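Local coordinates for putative enoyl-CoA hydratase (Streptomyces coelicolor A3, PDB 3G64), which probably acts on acyl-CoA thioesters as a member of the enoyl-CoA hydratase/isomerase (crotonase) family, at residues A[138-141]-A[142-146]; A[175-178]-A[179-183]; A[187-190]-A[191-195]; A[198-202]-A[203-207]; A[228-231]-A[232-236]. All coordinates share one frame; numbering follows the deposited sequence.

Contact 1: residues A[138-141]-A[142-146]; sequences RVAD and PSTRF
A type I beta turn, Asp141 to Thr144, carries the chain of this crotonase-fold subunit out of strand 137-140 of the large sheet and into strand 145-147 of the small one. Asp141 does most of the work. Its carbonyl O takes both Thr144 N, at 3.1 Å, and Thr144 OG1, at 2.8 Å, the two donors coming from the same face of the carbonyl plane. Thr144 can offer both because OG1 stands beside its own backbone N (chi1 -63°). The side chain makes a second grip, an Asx turn: Asp141 OD2 receives Ser143 N at 2.7 Å from above the carboxylate plane, and Ser143 OG at 2.6 Å on its syn lone pair. Ser143 OG in turn accepts from Gly122 N, while Asp141 OD1 is hydrogen-bonded to Gly203 N and to a bound glycerol. Replacing Asp141 with alanine removes the carboxylate and would probably leave Ser143 N without its acceptor, the Ser143 hydroxyl less fixed in rotation and Gly203 N without its mate. Just before the turn, Ala140 CB rests 3.5 Å from Thr144 OG1. Further back, Arg138 sends its NE to Leu195 O and its NH2 to Ala132 O and Ala135 O, and Arg138 CD approaches Phe146 CZ obliquely, at 4.3 Å.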
# COMPACT_ATOMS: atom_id res chain seq x y z
N ARG A 138 16.72 1.22 -4.80
CA ARG A 138 17.17 0.23 -5.78
C ARG A 138 17.60 0.95 -7.08
O ARG A 138 16.77 1.48 -7.83
CB ARG A 138 16.10 -0.82 -6.06
CG ARG A 138 15.90 -1.86 -4.90
CD ARG A 138 14.47 -2.46 -4.88
NE ARG A 138 13.52 -1.39 -4.59
CZ ARG A 138 13.35 -0.83 -3.39
NH1 ARG A 138 12.51 0.17 -3.24
NH2 ARG A 138 14.03 -1.28 -2.33
N VAL A 139 18.90 0.98 -7.30
CA VAL A 139 19.49 1.59 -8.51
C VAL A 139 19.87 0.46 -9.45
O VAL A 139 20.76 -0.33 -9.16
CB VAL A 139 20.70 2.45 -8.11
CG1 VAL A 139 21.44 2.99 -9.32
CG2 VAL A 139 20.23 3.61 -7.17
N ALA A 140 19.17 0.36 -10.57
CA ALA A 140 19.16 -0.86 -11.37
C ALA A 140 19.49 -0.56 -12.81
O ALA A 140 18.98 0.42 -13.37
CB ALA A 140 17.77 -1.49 -11.31
N ASP A 141 20.31 -1.42 -13.42
CA ASP A 141 20.54 -1.33 -14.87
C ASP A 141 19.52 -2.22 -15.59
O ASP A 141 18.78 -2.96 -14.93
CB ASP A 141 22.02 -1.53 -15.27
CG ASP A 141 22.40 -2.97 -15.61
OD1 ASP A 141 23.62 -3.21 -15.86
OD2 ASP A 141 21.53 -3.86 -15.63
N PRO A 142 19.43 -2.09 -16.92
CA PRO A 142 18.37 -2.75 -17.69
C PRO A 142 18.46 -4.26 -17.69
O PRO A 142 17.48 -4.88 -18.11
CB PRO A 142 18.61 -2.24 -19.14
CG PRO A 142 19.25 -0.91 -18.96
CD PRO A 142 20.13 -1.05 -17.72
N SER A 143 19.60 -4.84 -17.31
CA SER A 143 19.73 -6.30 -17.25
C SER A 143 19.12 -6.90 -15.94
O SER A 143 19.11 -8.13 -15.71
CB SER A 143 21.21 -6.68 -17.36
OG SER A 143 21.91 -6.38 -16.14
N THR A 144 18.64 -6.03 -15.06
CA THR A 144 18.19 -6.48 -13.73
C THR A 144 16.97 -7.38 -13.82
O THR A 144 15.98 -7.03 -14.48
CB THR A 144 17.85 -5.28 -12.83
OG1 THR A 144 19.04 -4.50 -12.61
CG2 THR A 144 17.28 -5.76 -11.48
N ARG A 145 17.06 -8.55 -13.19
CA ARG A 145 15.97 -9.52 -13.15
C ARG A 145 15.67 -9.99 -11.71
O ARG A 145 16.44 -10.77 -11.14
CB ARG A 145 16.33 -10.77 -13.95
CG ARG A 145 16.81 -10.48 -15.37
CD ARG A 145 17.32 -11.75 -16.07
NE ARG A 145 16.66 -11.71 -17.35
CZ ARG A 145 15.84 -12.63 -17.84
NH1 ARG A 145 15.63 -13.79 -17.22
NH2 ARG A 145 15.26 -12.38 -19.01
N PHE A 146 14.54 -9.55 -11.15
CA PHE A 146 14.06 -10.02 -9.84
C PHE A 146 13.31 -11.33 -9.97
O PHE A 146 12.53 -11.54 -10.92
CB PHE A 146 13.06 -9.03 -9.23
CG PHE A 146 13.61 -7.69 -8.91
CD1 PHE A 146 14.07 -7.40 -7.62
CD2 PHE A 146 13.59 -6.67 -9.87
CE1 PHE A 146 14.53 -6.10 -7.29
CE2 PHE A 146 14.06 -5.37 -9.56
CZ PHE A 146 14.54 -5.10 -8.27

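Contact 2: residues A[175-178]-A[179-183]; sequences ATRL and LMLGD
Leu178 O, near the C-terminal end of helix 172-181, is gripped by Gly182 N at 3.1 Å and by a water at 3.0 Å that also donates to Asp183 O. Gly182 CA adds a CA-H...O contact to the same oxygen. Gly182 is where the helix stops: its phi is positive (68°), a value that favours glycine. Asp183 N does not close back on Leu178 O, as it would in a Schellman motif; the two atoms are 4.3 Å apart. Instead Asp183 N donates to another water, which donates in turn to Arg177 O, an acceptor that also takes Leu181 N. Two waters thus bridge the last turn to Asp183. Along the helix, Thr176 and Met180, present as selenomethionine, lie side by side and point the same way. Met180 bends at its last torsion (chi3 -67°), which carries CE back to 3.7 Å from Thr176 CG2. Thr176 OG1 turns to Leu172 O, leaving the methyl to make this apolar touch. Thr176 and Leu179 pack on Leu231 of the third subunit, and Met180 on His224 of that subunit, so this face of the helix belongs to the trimer interface. Asp183 OD1 forms salt bridges with Arg152 and with Arg215 of the third subunit, and Arg177 reaches out to one with Glu189. One face of the Arg177 guanidinium is met by Leu178 CD1, 3.6 Å above the plane and offset toward the rim.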
# COMPACT_ATOMS: atom_id res chain seq x y z
N ALA A 175 2.01 -8.35 -5.58
CA ALA A 175 2.82 -9.12 -4.63
C ALA A 175 2.43 -10.58 -4.68
O ALA A 175 3.28 -11.47 -4.65
CB ALA A 175 2.65 -8.61 -3.18
N THR A 176 1.13 -10.83 -4.70
CA THR A 176 0.67 -12.21 -4.71
C THR A 176 1.20 -12.96 -5.95
O THR A 176 1.63 -14.09 -5.86
CB THR A 176 -0.86 -12.25 -4.71
OG1 THR A 176 -1.32 -11.67 -3.48
CG2 THR A 176 -1.38 -13.71 -4.81
N ARG A 177 1.15 -12.31 -7.10
CA ARG A 177 1.59 -12.95 -8.34
C ARG A 177 3.09 -13.24 -8.24
O ARG A 177 3.54 -14.33 -8.55
CB ARG A 177 1.28 -12.01 -9.53
CG ARG A 177 1.77 -12.44 -10.89
CD ARG A 177 1.19 -11.49 -11.96
NE ARG A 177 1.52 -10.07 -11.75
CZ ARG A 177 2.67 -9.52 -12.17
NH1 ARG A 177 3.56 -10.27 -12.79
NH2 ARG A 177 2.92 -8.22 -11.98
N LEU A 178 3.85 -12.25 -7.80
CA LEU A 178 5.30 -12.38 -7.79
C LEU A 178 5.74 -13.49 -6.82
O LEU A 178 6.60 -14.32 -7.13
CB LEU A 178 5.93 -11.05 -7.36
CG LEU A 178 6.41 -10.15 -8.50
CD1 LEU A 178 5.29 -9.92 -9.48
CD2 LEU A 178 6.93 -8.82 -7.90
N LEU A 179 5.16 -13.47 -5.63
CA LEU A 179 5.57 -14.40 -4.57
C LEU A 179 5.01 -15.79 -4.78
O LEU A 179 5.64 -16.77 -4.45
CB LEU A 179 5.13 -13.89 -3.20
CG LEU A 179 5.88 -12.65 -2.71
CD1 LEU A 179 5.30 -12.19 -1.37
CD2 LEU A 179 7.34 -12.97 -2.59
N MSE A 180 3.81 -15.91 -5.32
CA MSE A 180 3.35 -17.28 -5.45
C MSE A 180 3.91 -18.05 -6.65
O MSE A 180 4.19 -19.24 -6.55
CB MSE A 180 1.86 -17.36 -5.45
CG MSE A 180 1.51 -18.50 -4.54
SE MSE A 180 -0.32 -18.91 -4.59
CE MSE A 180 -0.92 -17.27 -3.80
N LEU A 181 4.07 -17.38 -7.78
CA LEU A 181 4.54 -18.09 -8.98
C LEU A 181 6.05 -18.05 -9.13
O LEU A 181 6.63 -18.90 -9.80
CB LEU A 181 3.89 -17.48 -10.24
CG LEU A 181 2.35 -17.59 -10.32
CD1 LEU A 181 1.76 -16.82 -11.54
CD2 LEU A 181 1.97 -19.05 -10.38
N GLY A 182 6.69 -17.02 -8.56
CA GLY A 182 8.13 -16.92 -8.63
C GLY A 182 8.69 -16.66 -10.03
O GLY A 182 9.82 -17.03 -10.32
N ASP A 183 7.90 -16.03 -10.91
CA ASP A 183 8.37 -15.71 -12.26
C ASP A 183 9.29 -14.49 -12.27
O ASP A 183 9.20 -13.59 -11.43
CB ASP A 183 7.18 -15.47 -13.21
CG ASP A 183 6.48 -16.77 -13.62
OD1 ASP A 183 7.09 -17.86 -13.50
OD2 ASP A 183 5.30 -16.72 -14.06
O HOH W 1 5.44 -14.47 -10.64
O HOH W 2 8.97 -13.39 -8.63

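Contact 3: residues A[187-190]-A[191-195]; sequences APEA and ERIGL
Leu195 folds back over Ala190, CB to CB at 4.1 Å, and so seals the Schellman motif that ends helix 187-193. The polar half of the motif is on Ala190 O, which takes Leu195 N at 2.9 Å and, weakly, Gly194 N at 3.2 Å. Gly194 makes the reversal with phi 104°, where a side chain would be jammed against the preceding carbonyl oxygen. Ala190 and Leu195 both pack on Phe146 of strand 145-147, so the apolar pair turns the helix end toward the small sheet. Just before Gly194, Ile193 sits astride the carbonyl of Glu189: with CG1 between the backbone N and the carbonyl carbon (chi1 73°), both CG1 and CG2 lie close to Glu189 O. Ile193 N donates to that same oxygen at 2.9 Å, nearly along the C=O axis. The chain of Ile193 then packs on Leu178 and His174 of the preceding helix. Glu189 runs out fully extended, its carboxylate partnered by Arg177. Arg192 is modelled in two conformers; in the one given here its guanidinium lies over Glu189 CA, away from contact with the Glu189 carboxylate, and the overlap is tentative. On the outer side of the helix a water donates to Pro188 O at 3.0 Å and only weakly to Glu191 OE1, at 3.5 Å.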
# COMPACT_ATOMS: atom_id res chain seq x y z
N ALA A 187 13.41 -5.55 -15.92
CA ALA A 187 13.47 -4.13 -15.58
C ALA A 187 12.24 -3.25 -15.94
O ALA A 187 11.84 -2.41 -15.15
CB ALA A 187 14.77 -3.49 -16.17
N PRO A 188 11.66 -3.43 -17.15
CA PRO A 188 10.53 -2.54 -17.47
C PRO A 188 9.31 -2.78 -16.56
O PRO A 188 8.70 -1.83 -16.09
CB PRO A 188 10.20 -2.88 -18.94
CG PRO A 188 11.47 -3.52 -19.49
CD PRO A 188 12.05 -4.27 -18.29
N GLU A 189 8.98 -4.04 -16.32
CA GLU A 189 7.88 -4.35 -15.44
C GLU A 189 8.20 -3.86 -14.01
O GLU A 189 7.37 -3.26 -13.35
CB GLU A 189 7.62 -5.86 -15.42
CG GLU A 189 6.52 -6.22 -14.42
CD GLU A 189 6.18 -7.70 -14.37
OE1 GLU A 189 6.85 -8.52 -15.04
OE2 GLU A 189 5.23 -8.04 -13.64
N ALA A 190 9.43 -4.14 -13.56
CA ALA A 190 9.90 -3.73 -12.24
C ALA A 190 9.75 -2.22 -12.06
O ALA A 190 9.27 -1.76 -11.02
CB ALA A 190 11.36 -4.17 -12.02
N GLU A 191 10.15 -1.46 -13.07
CA GLU A 191 10.00 -0.01 -13.05
C GLU A 191 8.52 0.39 -12.99
O GLU A 191 8.13 1.23 -12.20
CB GLU A 191 10.66 0.60 -14.29
CG GLU A 191 11.13 2.02 -14.10
CD GLU A 191 9.98 3.02 -14.01
OE1 GLU A 191 9.01 2.90 -14.80
OE2 GLU A 191 10.06 3.94 -13.17
N ARG A 192 7.70 -0.19 -13.86
CA ARG A 192 6.26 0.08 -13.85
C ARG A 192 5.60 -0.19 -12.49
O ARG A 192 4.79 0.60 -12.02
CB ARG A 192 5.54 -0.76 -14.92
CG ARG A 192 5.82 -0.32 -16.37
CD ARG A 192 4.79 -0.93 -17.36
NE ARG A 192 4.62 -2.38 -17.23
CZ ARG A 192 5.34 -3.29 -17.89
NH1 ARG A 192 6.29 -2.92 -18.72
NH2 ARG A 192 5.10 -4.57 -17.71
N ILE A 193 5.92 -1.31 -11.85
CA ILE A 193 5.20 -1.65 -10.63
C ILE A 193 5.78 -1.03 -9.36
O ILE A 193 5.24 -1.24 -8.27
CB ILE A 193 4.97 -3.18 -10.45
CG1 ILE A 193 6.26 -3.91 -10.07
CG2 ILE A 193 4.31 -3.80 -11.70
CD1 ILE A 193 6.11 -5.45 -10.06
N GLY A 194 6.87 -0.27 -9.48
CA GLY A 194 7.39 0.43 -8.31
C GLY A 194 8.63 -0.13 -7.61
O GLY A 194 9.00 0.34 -6.52
N LEU A 195 9.30 -1.09 -8.23
CA LEU A 195 10.49 -1.71 -7.63
C LEU A 195 11.81 -1.00 -7.90
O LEU A 195 12.81 -1.34 -7.27
CB LEU A 195 10.65 -3.15 -8.11
CG LEU A 195 9.74 -4.21 -7.53
CD1 LEU A 195 9.94 -5.54 -8.29
CD2 LEU A 195 10.06 -4.34 -6.05
O HOH W 3 8.83 0.81 -17.59

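Contact 4: residues A[198-202]-A[203-207]; sequences ELTEE and GRADE
Glu201 OE1 lies over one face of the Arg204 guanidinium, 3.4 Å from Arg204 NH1, with the carboxylate and guanidinium planes 56° apart. No N-H points at this oxygen, so the salt bridge is one of charge alone. Arg204 NE meets Glu207 OE1 at 2.8 Å in a second salt bridge whose hydrogen bond is weak. The Arg204 chain bends at chi2 and chi3 to lie alongside Glu201, and Arg204 CG packs on Glu201 CB at 3.6 Å. Beneath these charges runs a type II beta turn, Glu201 to Arg204, which leads from edge strand 198-199 into helix 205-217, with Arg204 at the N-cap position. Gly203 holds the positive-phi corner (74°); a CB there would strike Glu202 O. Arg204 N closes the turn on Glu201 O at 3.0 Å, and Thr200 OG1 donates to that oxygen at 2.9 Å from the opposite face of its plane. A valine in place of Thr200 has no hydroxyl to give Glu201 O, and the start of the turn would probably be held less firmly. A bound glycerol accepts from Ala205 N and hydrogen-bonds with Asp206 OD2.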
# COMPACT_ATOMS: atom_id res chain seq x y z
N GLU A 198 15.88 4.19 -9.43
CA GLU A 198 16.57 4.83 -10.55
C GLU A 198 16.98 3.79 -11.57
O GLU A 198 17.65 2.82 -11.24
CB GLU A 198 17.82 5.57 -10.09
CG GLU A 198 18.57 6.19 -11.27
CD GLU A 198 19.81 6.94 -10.86
OE1 GLU A 198 20.03 7.14 -9.64
OE2 GLU A 198 20.57 7.34 -11.77
N LEU A 199 16.54 3.97 -12.81
CA LEU A 199 16.94 3.06 -13.87
C LEU A 199 18.17 3.67 -14.54
O LEU A 199 18.14 4.82 -14.93
CB LEU A 199 15.83 2.90 -14.90
CG LEU A 199 16.21 1.94 -16.03
CD1 LEU A 199 16.39 0.53 -15.48
CD2 LEU A 199 15.17 1.97 -17.12
N THR A 200 19.25 2.92 -14.63
CA THR A 200 20.47 3.43 -15.24
C THR A 200 20.68 2.83 -16.61
O THR A 200 19.94 1.96 -17.07
CB THR A 200 21.70 3.08 -14.40
OG1 THR A 200 22.01 1.70 -14.58
CG2 THR A 200 21.43 3.35 -12.92
N GLU A 201 21.73 3.31 -17.25
CA GLU A 201 22.29 2.73 -18.45
C GLU A 201 23.01 1.41 -18.13
O GLU A 201 23.51 1.21 -17.03
CB GLU A 201 23.33 3.72 -18.97
CG GLU A 201 23.36 3.93 -20.44
CD GLU A 201 24.60 4.73 -20.83
OE1 GLU A 201 24.74 5.89 -20.37
OE2 GLU A 201 25.45 4.19 -21.58
N GLU A 202 23.06 0.52 -19.11
CA GLU A 202 23.77 -0.76 -19.00
C GLU A 202 25.19 -0.61 -18.43
O GLU A 202 25.96 0.24 -18.89
CB GLU A 202 23.83 -1.42 -20.39
CG GLU A 202 24.39 -2.83 -20.40
CD GLU A 202 23.54 -3.82 -19.60
OE1 GLU A 202 22.30 -3.83 -19.77
OE2 GLU A 202 24.13 -4.60 -18.82
N GLY A 203 25.52 -1.41 -17.43
CA GLY A 203 26.82 -1.33 -16.77
C GLY A 203 27.10 -0.17 -15.82
O GLY A 203 28.18 -0.09 -15.26
N ARG A 204 26.13 0.72 -15.63
CA ARG A 204 26.35 1.92 -14.80
C ARG A 204 25.71 1.87 -13.38
O ARG A 204 25.72 2.86 -12.66
CB ARG A 204 25.83 3.15 -15.55
CG ARG A 204 26.31 3.19 -17.00
CD ARG A 204 27.71 3.74 -17.08
NE ARG A 204 27.66 5.19 -16.88
CZ ARG A 204 27.74 6.09 -17.85
NH1 ARG A 204 27.91 5.71 -19.12
NH2 ARG A 204 27.67 7.39 -17.55
N ALA A 205 25.18 0.71 -12.98
CA ALA A 205 24.46 0.66 -11.70
C ALA A 205 25.39 0.98 -10.52
O ALA A 205 25.04 1.77 -9.65
CB ALA A 205 23.79 -0.70 -11.52
N ASP A 206 26.59 0.40 -10.51
CA ASP A 206 27.50 0.64 -9.38
C ASP A 206 27.91 2.12 -9.27
O ASP A 206 27.96 2.69 -8.19
CB ASP A 206 28.73 -0.26 -9.48
CG ASP A 206 28.37 -1.75 -9.33
OD1 ASP A 206 27.82 -2.13 -8.29
OD2 ASP A 206 28.63 -2.55 -10.25
N GLU A 207 28.18 2.73 -10.42
CA GLU A 207 28.61 4.12 -10.44
C GLU A 207 27.46 5.02 -9.99
O GLU A 207 27.64 5.91 -9.15
CB GLU A 207 29.07 4.46 -11.86
CG GLU A 207 29.11 5.93 -12.17
CD GLU A 207 29.66 6.21 -13.57
OE1 GLU A 207 29.16 5.62 -14.56
OE2 GLU A 207 30.61 7.02 -13.67

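Contact 5: residues A[228-231]-A[232-236]; sequences KALL and TAELD
Four successive backbone bonds wind the end of helix 221-234, from Thr232 N to Lys228 O at 3.0 Å through to Leu235 N to Leu231 O at 3.2 Å. On one flank Leu230 and Glu234 lie side by side and point the same way, Glu234 OE2 coming 3.7 Å from Leu230 CG. With CG beside its own backbone N (chi1 -66°), Glu234 folds its stem over the preceding turn, so that CG is 3.1 Å from Leu230 O, and runs extended beyond. Both residues face helix 239-253, and Leu230 also packs on Gly158 of the second subunit. On another flank Lys228, stretched straight, reaches Asp136 in a salt bridge and the carbonyls of Val109 and Phe114, while Thr232 OG1 bonds to Arg110 O. Leu235 packs on Leu172 of the second subunit, whose Arg168 donates to Glu234 O. Within the helix Leu235 CG also rests 3.3 Å from Leu231 O. Buried against leucine and with Asp246 OD1 close by, the Glu234 carboxylate is likely to be harder to ionise than one in water.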
# COMPACT_ATOMS: atom_id res chain seq x y z
N LYS A 228 13.89 7.93 7.31
CA LYS A 228 13.81 6.49 7.15
C LYS A 228 13.12 5.86 8.37
O LYS A 228 12.24 5.01 8.24
CB LYS A 228 15.21 5.91 6.97
CG LYS A 228 15.25 4.39 7.00
CD LYS A 228 16.63 3.89 6.58
CE LYS A 228 16.73 2.39 6.72
NZ LYS A 228 18.00 1.90 6.09
N ALA A 229 13.53 6.29 9.56
CA ALA A 229 12.94 5.80 10.80
C ALA A 229 11.42 6.03 10.84
O ALA A 229 10.68 5.16 11.28
CB ALA A 229 13.63 6.46 12.05
N LEU A 230 10.95 7.18 10.37
CA LEU A 230 9.50 7.45 10.43
C LEU A 230 8.70 6.69 9.37
O LEU A 230 7.59 6.24 9.62
CB LEU A 230 9.20 8.96 10.40
CG LEU A 230 9.11 9.57 11.82
CD1 LEU A 230 10.34 9.25 12.67
CD2 LEU A 230 8.91 11.06 11.75
N LEU A 231 9.26 6.55 8.17
CA LEU A 231 8.64 5.72 7.15
C LEU A 231 8.45 4.29 7.68
O LEU A 231 7.37 3.69 7.60
CB LEU A 231 9.53 5.67 5.89
CG LEU A 231 9.37 6.87 4.96
CD1 LEU A 231 10.56 7.00 3.99
CD2 LEU A 231 8.02 6.82 4.24
N THR A 232 9.52 3.76 8.22
CA THR A 232 9.52 2.39 8.70
C THR A 232 8.54 2.18 9.85
O THR A 232 7.73 1.25 9.83
CB THR A 232 10.94 1.99 9.13
OG1 THR A 232 11.75 1.87 7.95
CG2 THR A 232 10.94 0.69 9.86
N ALA A 233 8.62 3.04 10.87
CA ALA A 233 7.73 2.89 12.02
C ALA A 233 6.27 3.08 11.63
O ALA A 233 5.41 2.37 12.12
CB ALA A 233 8.11 3.90 13.15
N GLU A 234 5.99 4.07 10.78
CA GLU A 234 4.61 4.49 10.55
C GLU A 234 3.87 3.56 9.58
O GLU A 234 2.65 3.64 9.48
CB GLU A 234 4.52 5.97 10.07
CG GLU A 234 4.98 6.92 11.19
CD GLU A 234 4.96 8.40 10.82
OE1 GLU A 234 4.45 8.75 9.72
OE2 GLU A 234 5.45 9.21 11.65
N LEU A 235 4.60 2.66 8.92
CA LEU A 235 3.95 1.56 8.21
C LEU A 235 3.15 0.70 9.21
O LEU A 235 2.20 0.00 8.83
CB LEU A 235 4.97 0.66 7.49
CG LEU A 235 5.57 1.31 6.24
CD1 LEU A 235 6.74 0.44 5.78
CD2 LEU A 235 4.53 1.45 5.14
N ASP A 236 3.52 0.78 10.48
CA ASP A 236 2.97 -0.14 11.49
C ASP A 236 2.16 0.61 12.53
O ASP A 236 1.84 0.07 13.60
CB ASP A 236 4.11 -0.89 12.21
CG ASP A 236 4.87 -1.82 11.29
OD1 ASP A 236 4.32 -2.17 10.22
OD2 ASP A 236 6.03 -2.19 11.63

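From the N terminus the five contacts follow in series; none nests in or crosses another, and each is a local turn or helix end. Contact 1 closes the turn between the two sheets. Contact 2 ends helix 172-181, and contact 3 ends helix 187-193; the Arg177-Glu189 salt bridge joins them. Contact 3 also touches contact 1, through Leu195 O and Arg138. Contact 4 turns edge strand 198-199 into helix 205-217, and its strand pairs with that of contact 1 by backbone bonds at Ala140. Contact 5, about 25 Å from contact 1 between centres, stands apart within the subunit; across the trimer, its Leu231 packs on Thr176 of contact 2.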